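Local coordinates for cobalamin-binding protein (Desulfitobacterium hafniense, PDB 4JGI) that binds methylcobalamin and probably serves as the corrinoid-carrying component of an O-demethylase methyl-transfer system, at residues S12-G17 / T47-R52; E68-A73 / E114-E119; V93-E98 / I125-K130; S147-L152 / G178-N183; A153-R158 / C187-A192. All coordinates share one frame; numbering follows the deposited sequence.

Contact 1. Residues S12-G17 / T47-R52; sequences SDLDEG and TKVGER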
# COMPACT_ATOMS: atom_id res chain seq x y z
N SER A 12 -10.95 -11.38 3.60
CA SER A 12 -11.89 -10.34 3.99
C SER A 12 -12.35 -10.49 5.43
O SER A 12 -12.45 -9.45 6.14
CB SER A 12 -13.10 -10.36 3.05
OG SER A 12 -14.02 -9.37 3.42
N ASP A 13 -12.63 -11.75 5.85
CA ASP A 13 -13.10 -12.03 7.17
C ASP A 13 -11.96 -12.05 8.22
O ASP A 13 -12.22 -12.25 9.44
CB ASP A 13 -13.74 -13.46 7.19
CG ASP A 13 -15.06 -13.51 6.46
OD1 ASP A 13 -15.68 -12.49 6.20
OD2 ASP A 13 -15.51 -14.65 6.15
N LEU A 14 -10.71 -11.94 7.76
CA LEU A 14 -9.53 -12.00 8.65
C LEU A 14 -9.51 -13.34 9.42
O LEU A 14 -9.14 -13.34 10.64
CB LEU A 14 -9.47 -10.82 9.59
CG LEU A 14 -9.36 -9.47 8.89
CD1 LEU A 14 -9.39 -8.28 9.86
CD2 LEU A 14 -8.15 -9.47 8.01
N ASP A 15 -9.88 -14.43 8.69
CA ASP A 15 -10.13 -15.79 9.27
C ASP A 15 -8.83 -16.57 9.10
O ASP A 15 -8.61 -17.24 8.06
CB ASP A 15 -11.32 -16.51 8.67
CG ASP A 15 -11.58 -17.91 9.28
OD1 ASP A 15 -10.75 -18.46 10.05
OD2 ASP A 15 -12.62 -18.49 8.92
N GLU A 16 -7.97 -16.52 10.14
CA GLU A 16 -6.70 -17.14 10.04
C GLU A 16 -6.77 -18.65 9.89
O GLU A 16 -5.87 -19.25 9.26
CB GLU A 16 -5.82 -16.75 11.23
CG GLU A 16 -5.26 -15.41 11.03
CD GLU A 16 -4.10 -15.22 11.96
OE1 GLU A 16 -4.37 -14.88 13.17
OE2 GLU A 16 -2.96 -15.48 11.46
N GLY A 17 -7.81 -19.27 10.44
CA GLY A 17 -7.98 -20.73 10.25
C GLY A 17 -8.13 -21.04 8.78
O GLY A 17 -7.44 -21.89 8.23
N THR A 47 -8.78 -5.79 -0.49
CA THR A 47 -9.66 -4.76 -0.94
C THR A 47 -11.00 -4.77 -0.21
O THR A 47 -11.55 -3.72 0.18
CB THR A 47 -9.78 -4.76 -2.44
OG1 THR A 47 -8.50 -4.45 -3.02
CG2 THR A 47 -10.80 -3.78 -2.89
N LYS A 48 -11.50 -5.95 -0.00
CA LYS A 48 -12.76 -6.13 0.75
C LYS A 48 -12.61 -5.70 2.25
O LYS A 48 -13.50 -5.12 2.84
CB LYS A 48 -13.23 -7.59 0.60
CG LYS A 48 -13.75 -7.93 -0.80
CD LYS A 48 -13.99 -9.46 -0.95
CE LYS A 48 -14.00 -10.00 -2.39
NZ LYS A 48 -15.06 -9.39 -3.25
N VAL A 49 -11.44 -5.93 2.88
CA VAL A 49 -11.13 -5.36 4.20
C VAL A 49 -11.26 -3.86 4.18
O VAL A 49 -11.93 -3.29 5.06
CB VAL A 49 -9.73 -5.78 4.69
CG1 VAL A 49 -9.42 -5.15 6.02
CG2 VAL A 49 -9.68 -7.30 4.87
N GLY A 50 -10.71 -3.22 3.16
CA GLY A 50 -10.89 -1.80 3.08
C GLY A 50 -12.32 -1.34 2.94
O GLY A 50 -12.69 -0.35 3.57
N GLU A 51 -13.09 -2.06 2.14
CA GLU A 51 -14.50 -1.71 1.97
C GLU A 51 -15.26 -1.81 3.33
O GLU A 51 -16.07 -0.98 3.70
CB GLU A 51 -15.15 -2.68 0.96
CG GLU A 51 -14.70 -2.39 -0.46
CD GLU A 51 -15.04 -3.47 -1.49
OE1 GLU A 51 -15.74 -4.46 -1.19
OE2 GLU A 51 -14.59 -3.30 -2.65
N ARG A 52 -14.93 -2.84 4.10
CA ARG A 52 -15.50 -3.08 5.43
C ARG A 52 -15.09 -2.10 6.52
O ARG A 52 -15.84 -1.81 7.46
CB ARG A 52 -15.30 -4.55 5.82
CG ARG A 52 -15.96 -5.52 4.86
CD ARG A 52 -15.66 -6.95 5.15
NE ARG A 52 -16.36 -7.45 6.33
CZ ARG A 52 -16.33 -8.77 6.63
NH1 ARG A 52 -15.67 -9.64 5.85
NH2 ARG A 52 -16.95 -9.24 7.70

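Contact 2. Residues E68-A73 / E114-E119; sequences EILQAA and EASGFE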
# COMPACT_ATOMS: atom_id res chain seq x y z
N GLU A 68 -0.55 -7.73 8.58
CA GLU A 68 0.23 -8.78 9.18
C GLU A 68 -0.20 -10.16 8.74
O GLU A 68 0.63 -11.03 8.48
CB GLU A 68 0.19 -8.70 10.70
CG GLU A 68 0.69 -7.36 11.25
CD GLU A 68 2.06 -6.86 10.85
OE1 GLU A 68 2.91 -7.65 10.47
OE2 GLU A 68 2.26 -5.64 10.86
N ILE A 69 -1.51 -10.33 8.57
CA ILE A 69 -2.05 -11.62 8.10
C ILE A 69 -1.67 -11.89 6.64
O ILE A 69 -1.19 -12.98 6.24
CB ILE A 69 -3.58 -11.67 8.29
CG1 ILE A 69 -3.91 -11.81 9.80
CG2 ILE A 69 -4.27 -12.78 7.48
CD1 ILE A 69 -5.36 -11.60 10.12
N LEU A 70 -1.74 -10.87 5.80
CA LEU A 70 -1.29 -11.06 4.39
C LEU A 70 0.19 -11.38 4.36
O LEU A 70 0.64 -12.22 3.60
CB LEU A 70 -1.64 -9.87 3.53
CG LEU A 70 -1.32 -10.01 2.05
CD1 LEU A 70 -2.10 -11.19 1.45
CD2 LEU A 70 -1.68 -8.71 1.32
N GLN A 71 1.00 -10.62 5.11
CA GLN A 71 2.43 -10.88 5.06
C GLN A 71 2.74 -12.28 5.50
O GLN A 71 3.63 -12.90 4.95
CB GLN A 71 3.17 -9.85 5.93
CG GLN A 71 4.67 -9.96 5.80
CD GLN A 71 5.16 -9.65 4.39
OE1 GLN A 71 5.17 -8.53 4.00
NE2 GLN A 71 5.61 -10.66 3.68
N ALA A 72 2.05 -12.79 6.53
CA ALA A 72 2.31 -14.17 6.99
C ALA A 72 1.99 -15.18 5.93
O ALA A 72 2.75 -16.11 5.67
CB ALA A 72 1.51 -14.42 8.24
N ALA A 73 0.89 -14.99 5.23
CA ALA A 73 0.54 -15.88 4.10
C ALA A 73 1.55 -15.82 3.01
O ALA A 73 1.95 -16.85 2.49
CB ALA A 73 -0.84 -15.48 3.53
N GLU A 114 4.15 -3.84 1.36
CA GLU A 114 5.20 -4.85 1.45
C GLU A 114 4.59 -6.28 1.26
O GLU A 114 5.12 -7.06 0.52
CB GLU A 114 6.06 -4.69 2.73
CG GLU A 114 6.97 -3.49 2.61
CD GLU A 114 7.93 -3.29 3.84
OE1 GLU A 114 7.51 -3.67 4.98
OE2 GLU A 114 9.06 -2.73 3.67
N ALA A 115 3.48 -6.53 1.91
CA ALA A 115 2.80 -7.79 1.81
C ALA A 115 2.20 -8.03 0.44
O ALA A 115 1.89 -9.17 0.11
CB ALA A 115 1.71 -7.89 2.86
N SER A 116 2.01 -6.98 -0.35
CA SER A 116 1.43 -7.03 -1.66
C SER A 116 2.48 -7.01 -2.73
O SER A 116 2.10 -6.88 -3.90
CB SER A 116 0.58 -5.83 -1.87
OG SER A 116 -0.54 -5.85 -0.98
N GLY A 117 3.73 -7.23 -2.37
CA GLY A 117 4.84 -7.40 -3.29
C GLY A 117 5.52 -6.16 -3.76
O GLY A 117 6.32 -6.23 -4.71
N PHE A 118 5.30 -5.02 -3.08
CA PHE A 118 6.04 -3.83 -3.47
C PHE A 118 7.36 -3.76 -2.71
O PHE A 118 7.42 -4.15 -1.53
CB PHE A 118 5.27 -2.55 -3.19
CG PHE A 118 4.04 -2.32 -4.03
CD1 PHE A 118 2.82 -2.84 -3.66
CD2 PHE A 118 4.13 -1.65 -5.25
CE1 PHE A 118 1.70 -2.68 -4.43
CE2 PHE A 118 2.96 -1.50 -6.04
CZ PHE A 118 1.78 -2.05 -5.64
N GLU A 119 8.40 -3.20 -3.31
CA GLU A 119 9.63 -2.82 -2.60
C GLU A 119 9.43 -1.38 -2.11
O GLU A 119 9.18 -0.47 -2.93
CB GLU A 119 10.82 -2.88 -3.50
CG GLU A 119 12.10 -2.43 -2.80
CD GLU A 119 13.37 -2.68 -3.60
OE1 GLU A 119 13.29 -2.70 -4.84
OE2 GLU A 119 14.47 -2.78 -2.95
O HOH W 1 5.72 -9.92 0.54

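Contact 3. Residues V93-E98 / I125-K130; sequences VLATVE and IDVPVK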
# COMPACT_ATOMS: atom_id res chain seq x y z
N VAL A 93 8.49 4.94 -3.05
CA VAL A 93 9.21 5.76 -2.10
C VAL A 93 8.13 6.39 -1.23
O VAL A 93 7.20 7.03 -1.76
CB VAL A 93 10.09 6.83 -2.79
CG1 VAL A 93 10.57 7.85 -1.80
CG2 VAL A 93 11.26 6.19 -3.52
N LEU A 94 8.23 6.19 0.06
CA LEU A 94 7.17 6.51 1.04
C LEU A 94 7.69 7.41 2.12
O LEU A 94 8.74 7.14 2.65
CB LEU A 94 6.65 5.19 1.63
CG LEU A 94 5.54 5.23 2.68
CD1 LEU A 94 4.26 5.86 2.07
CD2 LEU A 94 5.21 3.82 3.20
N ALA A 95 6.97 8.47 2.48
CA ALA A 95 7.39 9.38 3.54
C ALA A 95 6.26 10.09 4.16
O ALA A 95 5.25 10.40 3.50
CB ALA A 95 8.27 10.47 2.89
N THR A 96 6.40 10.36 5.46
CA THR A 96 5.63 11.36 6.08
C THR A 96 6.42 12.67 5.89
O THR A 96 7.60 12.72 6.21
CB THR A 96 5.34 11.03 7.55
OG1 THR A 96 4.44 9.89 7.65
CG2 THR A 96 4.77 12.23 8.26
N VAL A 97 5.78 13.66 5.31
CA VAL A 97 6.46 14.83 4.81
C VAL A 97 6.83 15.85 5.89
O VAL A 97 6.36 15.82 6.99
CB VAL A 97 5.56 15.52 3.77
CG1 VAL A 97 5.31 14.63 2.57
CG2 VAL A 97 4.27 16.07 4.34
N GLU A 98 7.67 16.78 5.48
CA GLU A 98 8.20 17.79 6.30
C GLU A 98 7.01 18.55 6.99
O GLU A 98 6.02 19.01 6.40
CB GLU A 98 9.11 18.75 5.49
CG GLU A 98 9.74 19.86 6.36
CD GLU A 98 10.94 20.53 5.74
OE1 GLU A 98 11.97 19.96 5.64
OE2 GLU A 98 10.79 21.72 5.35
N ILE A 125 9.69 10.00 9.03
CA ILE A 125 8.85 11.20 9.31
C ILE A 125 9.57 12.54 9.10
O ILE A 125 10.83 12.52 9.14
CB ILE A 125 8.24 11.14 10.72
CG1 ILE A 125 9.30 11.10 11.80
CG2 ILE A 125 7.43 9.86 10.87
CD1 ILE A 125 8.76 11.08 13.19
N ASP A 126 8.81 13.59 9.06
CA ASP A 126 9.30 14.95 8.87
C ASP A 126 10.31 15.06 7.79
O ASP A 126 11.26 15.74 7.94
CB ASP A 126 9.80 15.45 10.20
CG ASP A 126 10.03 17.00 10.20
OD1 ASP A 126 9.36 17.81 9.49
OD2 ASP A 126 10.89 17.40 10.95
N VAL A 127 10.08 14.40 6.68
CA VAL A 127 11.12 14.19 5.67
C VAL A 127 11.19 15.40 4.72
O VAL A 127 10.21 15.76 4.10
CB VAL A 127 10.91 12.96 4.80
CG1 VAL A 127 12.00 12.76 3.82
CG2 VAL A 127 10.76 11.73 5.68
N PRO A 128 12.35 16.05 4.64
CA PRO A 128 12.44 17.22 3.73
C PRO A 128 12.22 16.89 2.25
O PRO A 128 12.53 15.78 1.82
CB PRO A 128 13.90 17.66 3.90
CG PRO A 128 14.29 17.13 5.27
CD PRO A 128 13.59 15.82 5.38
N VAL A 129 11.59 17.82 1.57
CA VAL A 129 11.39 17.73 0.13
C VAL A 129 12.61 17.25 -0.60
O VAL A 129 12.59 16.31 -1.44
CB VAL A 129 10.91 19.05 -0.43
CG1 VAL A 129 10.89 18.99 -1.92
CG2 VAL A 129 9.52 19.41 0.13
N LYS A 130 13.72 17.92 -0.32
CA LYS A 130 14.96 17.61 -1.09
C LYS A 130 15.41 16.15 -0.93
O LYS A 130 15.95 15.50 -1.76
CB LYS A 130 16.10 18.51 -0.71
CG LYS A 130 15.99 19.91 -1.17
CD LYS A 130 17.11 20.79 -0.62
CE LYS A 130 16.89 22.22 -1.04
NZ LYS A 130 17.65 23.13 -0.17

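Contact 4. Residues S147-L152 / G178-N183; sequences SGVLTL and GGVPVN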
# COMPACT_ATOMS: atom_id res chain seq x y z
N SER A 147 2.48 11.01 3.14
CA SER A 147 1.58 11.10 4.31
C SER A 147 1.69 12.45 5.01
O SER A 147 2.77 12.94 5.18
CB SER A 147 1.90 9.92 5.29
OG SER A 147 0.91 9.78 6.33
N GLY A 148 0.56 12.93 5.46
CA GLY A 148 0.55 14.10 6.29
C GLY A 148 -0.81 14.44 6.78
O GLY A 148 -1.83 14.03 6.19
N VAL A 149 -0.83 15.30 7.82
CA VAL A 149 -2.09 15.80 8.35
C VAL A 149 -2.08 17.31 8.58
O VAL A 149 -3.06 17.99 8.21
CB VAL A 149 -2.55 15.06 9.64
CG1 VAL A 149 -1.39 14.91 10.56
CG2 VAL A 149 -3.66 15.87 10.36
N LEU A 150 -1.06 17.84 9.15
CA LEU A 150 -1.06 19.29 9.42
C LEU A 150 -1.10 20.07 8.10
O LEU A 150 -0.62 19.62 7.07
CB LEU A 150 0.21 19.66 10.14
CG LEU A 150 0.46 18.98 11.50
CD1 LEU A 150 1.60 19.66 12.24
CD2 LEU A 150 -0.79 18.91 12.32
N THR A 151 -1.60 21.29 8.17
CA THR A 151 -1.72 22.11 6.95
C THR A 151 -0.36 22.38 6.37
O THR A 151 -0.19 22.33 5.16
CB THR A 151 -2.56 23.40 7.20
OG1 THR A 151 -3.86 23.02 7.65
CG2 THR A 151 -2.71 24.19 5.94
N LEU A 152 0.65 22.60 7.20
CA LEU A 152 2.04 22.76 6.73
C LEU A 152 2.55 21.55 5.94
O LEU A 152 3.34 21.65 4.96
CB LEU A 152 2.97 22.98 7.91
CG LEU A 152 4.37 23.52 7.74
CD1 LEU A 152 4.25 25.01 7.44
CD2 LEU A 152 5.27 23.30 8.99
N GLY A 178 -1.94 10.30 1.37
CA GLY A 178 -2.80 9.81 2.43
C GLY A 178 -2.57 10.58 3.69
O GLY A 178 -1.67 11.40 3.81
N GLY A 179 -3.46 10.35 4.65
CA GLY A 179 -3.39 11.05 5.94
C GLY A 179 -4.78 11.48 6.38
O GLY A 179 -5.76 11.48 5.62
N VAL A 180 -4.88 11.86 7.65
CA VAL A 180 -6.18 12.21 8.22
C VAL A 180 -7.13 13.08 7.38
O VAL A 180 -8.25 12.71 7.17
CB VAL A 180 -6.02 12.76 9.65
CG1 VAL A 180 -7.33 13.36 10.11
CG2 VAL A 180 -5.56 11.64 10.60
N PRO A 181 -6.63 14.16 6.75
CA PRO A 181 -7.51 15.13 6.09
C PRO A 181 -7.58 15.02 4.58
O PRO A 181 -8.18 15.89 3.93
CB PRO A 181 -6.85 16.44 6.47
CG PRO A 181 -5.40 16.10 6.41
CD PRO A 181 -5.27 14.70 6.87
N VAL A 182 -6.99 13.97 3.98
CA VAL A 182 -6.85 14.00 2.53
C VAL A 182 -8.21 13.68 1.88
O VAL A 182 -9.02 12.91 2.39
CB VAL A 182 -5.75 13.04 1.98
CG1 VAL A 182 -4.38 13.49 2.56
CG2 VAL A 182 -6.15 11.59 2.21
N ASN A 183 -8.46 14.29 0.75
CA ASN A 183 -9.67 14.08 -0.04
C ASN A 183 -9.38 14.65 -1.38
O ASN A 183 -8.20 15.06 -1.64
CB ASN A 183 -10.83 14.80 0.62
CG ASN A 183 -10.59 16.33 0.81
OD1 ASN A 183 -9.90 16.99 0.03
ND2 ASN A 183 -11.20 16.88 1.86

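Contact 5. Residues A153-R158 / C187-A192; sequences ALDSMR and CQRVGA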
# COMPACT_ATOMS: atom_id res chain seq x y z
N ALA A 153 2.15 20.36 6.41
CA ALA A 153 2.51 19.11 5.72
C ALA A 153 1.82 19.05 4.38
O ALA A 153 2.40 18.54 3.41
CB ALA A 153 2.08 17.87 6.62
N LEU A 154 0.58 19.43 4.31
CA LEU A 154 -0.14 19.38 3.05
C LEU A 154 0.58 20.33 2.05
O LEU A 154 0.72 20.00 0.83
CB LEU A 154 -1.60 19.69 3.21
CG LEU A 154 -2.34 18.86 4.26
CD1 LEU A 154 -3.77 19.34 4.30
CD2 LEU A 154 -2.18 17.38 3.90
N ASP A 155 1.00 21.51 2.54
CA ASP A 155 1.88 22.36 1.75
C ASP A 155 3.19 21.66 1.28
O ASP A 155 3.60 21.80 0.10
CB ASP A 155 2.21 23.65 2.52
CG ASP A 155 1.04 24.54 2.66
OD1 ASP A 155 0.06 24.33 1.90
OD2 ASP A 155 1.05 25.38 3.58
N SER A 156 3.86 20.92 2.16
CA SER A 156 5.06 20.22 1.79
C SER A 156 4.76 19.15 0.71
O SER A 156 5.61 18.85 -0.10
CB SER A 156 5.74 19.51 2.97
OG SER A 156 6.13 20.39 3.97
N MET A 157 3.59 18.54 0.76
CA MET A 157 3.18 17.61 -0.32
C MET A 157 3.19 18.33 -1.67
O MET A 157 3.72 17.79 -2.66
CB MET A 157 1.84 16.96 -0.12
CG MET A 157 1.69 16.04 1.06
SD MET A 157 -0.01 15.45 1.18
CE MET A 157 0.05 14.32 2.58
N ARG A 158 2.58 19.51 -1.71
CA ARG A 158 2.55 20.30 -2.94
C ARG A 158 3.95 20.69 -3.35
O ARG A 158 4.28 20.56 -4.56
CB ARG A 158 1.70 21.54 -2.71
CG ARG A 158 1.62 22.41 -3.97
CD ARG A 158 0.70 23.61 -3.85
NE ARG A 158 0.87 24.28 -2.59
CZ ARG A 158 1.94 24.95 -2.19
NH1 ARG A 158 2.99 25.16 -3.00
NH2 ARG A 158 1.94 25.46 -0.95
N CYS A 187 -6.06 16.55 -2.95
CA CYS A 187 -5.36 15.84 -4.00
C CYS A 187 -5.13 16.81 -5.19
O CYS A 187 -4.03 16.92 -5.71
CB CYS A 187 -6.15 14.63 -4.44
SG CYS A 187 -5.40 13.63 -5.72
N GLN A 188 -6.19 17.51 -5.57
CA GLN A 188 -6.07 18.56 -6.59
C GLN A 188 -5.10 19.71 -6.26
O GLN A 188 -4.30 20.11 -7.11
CB GLN A 188 -7.43 19.13 -6.86
CG GLN A 188 -8.26 18.10 -7.60
CD GLN A 188 -7.69 17.75 -8.97
OE1 GLN A 188 -7.37 18.65 -9.74
NE2 GLN A 188 -7.55 16.43 -9.28
N ARG A 189 -5.11 20.17 -5.03
CA ARG A 189 -4.24 21.27 -4.64
C ARG A 189 -2.75 20.82 -4.65
O ARG A 189 -1.84 21.55 -5.05
CB ARG A 189 -4.60 21.80 -3.25
CG ARG A 189 -3.81 23.06 -2.87
CD ARG A 189 -4.53 23.85 -1.77
NE ARG A 189 -5.15 22.96 -0.77
CZ ARG A 189 -4.54 22.47 0.31
NH1 ARG A 189 -3.27 22.76 0.60
NH2 ARG A 189 -5.21 21.67 1.13
N VAL A 190 -2.53 19.60 -4.23
CA VAL A 190 -1.21 19.02 -4.22
C VAL A 190 -0.69 18.71 -5.61
O VAL A 190 0.54 18.77 -5.84
CB VAL A 190 -1.17 17.75 -3.29
CG1 VAL A 190 0.06 16.91 -3.50
CG2 VAL A 190 -1.33 18.20 -1.87
N GLY A 191 -1.57 18.30 -6.52
CA GLY A 191 -1.10 17.85 -7.78
C GLY A 191 -0.83 16.37 -7.86
O GLY A 191 -0.14 15.89 -8.74
N ALA A 192 -1.40 15.61 -6.90
CA ALA A 192 -1.26 14.15 -6.92
C ALA A 192 -2.08 13.43 -7.93
O ALA A 192 -3.08 14.00 -8.43
CB ALA A 192 -1.52 13.61 -5.49

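Contact 1. Residues S12-G17 / T47-R52
NH1 of Arg52 is gripped by two oxygens at the end of helix 4-12. It donates to Ser12 OG at 2.9 Å and, in a nearly straight bond (170° at the hydrogen), to Asp13 OD1 at 2.9 Å as part of a salt bridge. Both acceptors lie at the guanidinium edge, within a few degrees of its plane; the Asp13 carboxylate stands almost perpendicular to it (86°) and uses the anti lone pair of OD1. Ser12 OG is anti to the backbone N (chi1 179°), which puts it beside Arg52 NH1 and 3.4 Å from Lys48 CB. A serine is small enough here for the backbones to come close, 5.0 Å between the CA atoms of Ser12 and Val49. Val49 CG2 rests on the carbonyl O of Ser12 and meets Leu14 CD2 at 4.1 Å. The guanidinium is tied down further by Glu57, which takes NE in a salt bridge, while Asp13 OD1 also accepts from Gln9. Leu14, with positive phi, ends helix 4-12 in a Schellman motif, and Asp15 then N-caps helix 16-29. The contact thus pins the turn between these two helices to helix 32-54, with Leu14 and Val49 both leaning on helix 60-77.

Contact 2. Residues E68-A73 / E114-E119
The Schellman motif that ends helix 104-115 packs on helix 60-77 through Ala115, whose CB points at that helix and fits between two side chains, 3.8 Å from Leu70 CG on one and 3.9 Å from Gln71 CB on the other. Gly117 is the C-prime residue of the motif; its phi of 87° is easy for glycine, and Gly117 N bonds back to Glu114 O at 3.2 Å. An alanine suits position 115 because the backbones are so near, 4.5 Å from Gln71 CA to Ala115 CA. Leu70 CG is anti to the backbone N (chi1 -176°) and its CD2 continues over the carbonyl O of Ala115 to Ser116 OG, a hydroxyl that bonds back to Met112 O in the last turns of helix 104-115.

Gln71 forms the polar border. Its chain bends at chi2 (64°), and OE1 comes down beside the Ala115 backbone, 3.3 Å from Ala115 CA. The other end of the amide, NE2, donates to a water at 3.2 Å, and that water donates to Glu114 O at 2.9 Å; NE2 also bonds to Asp75, which helps to fix the rotation of the amide. Glu114 O therefore serves both the helix-ending turn and the water bridge. Behind Leu70 stand Phe42 and Met46 of helix 32-54, while Ser116 leans on Val203 of helix 199-209. The arrangement is the seam of a two-domain cobalamin carrier, where the N-terminal helical bundle meets a helix of the Rossmann-like cobalamin-binding domain.

Contact 3. Residues V93-E98 / I125-K130
Val127 and Thr96 meet in the tight half of this contact, where the backbones join in a single bridge between Val97 and Val127. Val127 N donates to Thr96 O at 3.0 Å, in the plane of the carbonyl, and Asp126 CA makes a CA-H...O contact of 3.6 Å with Val97 O. Beside the bridge, Val127 CG2 touches Ala95 CB at 3.9 Å. The small alanine leaves the branched valine space to sit close, and both side chains are backed by Ile132 of helix 129-139. Thr96 packs its CB on Ile125, while its OG1 bonds to the carbonyl O of His102, the axial ligand of the cobalt, and so helps to place that loop.

The other side, toward solvent, is looser. Glu98, with CG anti to the backbone N (chi1 -179°), crosses Pro128 at about a right angle, its OE1 3.5 Å from Pro128 CB, without a charged mate in this pair of segments. Asp126 OD1 is near enough (5.1 Å from Glu98 OE1) for mild repulsion to be likely, but it has its own partner in Gly99 N. In Rossmann-like cobalamin-binding domains the loops leaving the carboxyl ends of the parallel strands carry the cofactor site, as with Thr96 holding the His102 loop.

Contact 4. Residues S147-L152 / G178-N183
Ser147 and Gly178, the last residues of two neighbouring parallel strands, meet at the cobalamin itself. Ser147 OG, anti to its backbone N (chi1 -169°), bonds to N3B of the cofactor's benzimidazole, and Gly179 N makes a weak bond to the cofactor's O7R. Directly behind, Gly148 N donates to Gly178 O at 3.2 Å, while Ser147 CA gives the same oxygen a CA-H...O contact of 3.3 Å. Gly179 CA returns one to Gly148 O at 3.4 Å. Glycine is needed at this point: a CB would collide with Gly148 O across the contact, and at a phi of 138° it would also be jammed against the carbonyl O of Gly178.

The next shell is apolar. Val149 CG2 lies 4.0 Å from Val180 CB, the two side chains side by side and pointing the same way, and Val149 also reaches the side chain of His102. Pro181 crosses Val149 at about a right angle; its CG sits 3.5 Å from Val149 O and its CD 3.6 Å from Gly148 O. An alanine in place of Pro181 would probably open a gap over Val149 and leave the turn freer to shift, since the ring atoms that cover both carbonyls would be gone.

Farther out, a type I turn closed by Val182 N to Gly179 O (3.2 Å) shapes 178-183, and Asp100 OD2 holds 147-152 by accepting from Val149 N and Leu150 N. A serine and a double glycine cradling the displaced benzimidazole tail, with a histidine on the cobalt, are hallmarks of base-off, His-on cobalamin domains.

Contact 5. Residues A153-R158 / C187-A192
Val190 and Arg189 both start with their first gamma carbon anti to the backbone N. In Val190 (chi1 166°) this sets both methyls astride Met157 CB, and in Arg189 (chi1 -173°) it starts the chain toward Asp155. The contact is helix-on-helix packing on one face of the Rossmann-like sheet, between helix 151-166 and the end of helix 184-190. Val190 CG1 and Met157 CB are 3.8 Å apart, and CG2 lies at the same distance from Leu154 O. An alanine at Val190 would probably leave a gap against Met157 CB and Leu154 O and let the two helices pack less firmly, as both methyls would be missing.

Beside this apolar centre is a charged group: Asp155 OD1 meets Arg189 NH1 in a long salt bridge of 3.9 Å, with the carboxylate nearly perpendicular to the guanidinium (86°), and Arg158 NH2 at 3.6 Å. One carboxylate between two arginines is likely to temper their mutual repulsion. Arg158 CD lies 3.5 Å from Arg189 O. Gly191, with positive phi, ends helix 184-190 in a Schellman motif, with Ala192 N bonded to Cys187 O (3.2 Å); Gly191 N also reaches Cys187 O, at 2.9 Å, from the opposite face of its plane.

In the fold
From the N terminus, contact 1 closes first, bringing helix 32-54 back to the turn after helix 4-12. Contact 2 follows in series, but touches it where Ile69 meets Leu14 and Glu16; it ties the helical bundle to the Rossmann-like domain. Contact 3 opens inside the loop that contact 2 closes and ends beyond it, so the two cross. Contacts 4 and 5 come after contact 3 and cross each other, sharing helix 151-166, with Met157 CE against Gly148 and Gly178. Contact 3 joins contact 4 through the neighbouring strands 91-96 and 143-147, and contact 5 through Glu98 and Ser156. Contacts 1 and 3 lie on opposite sides of the chain's centre, about 30 Å between centres.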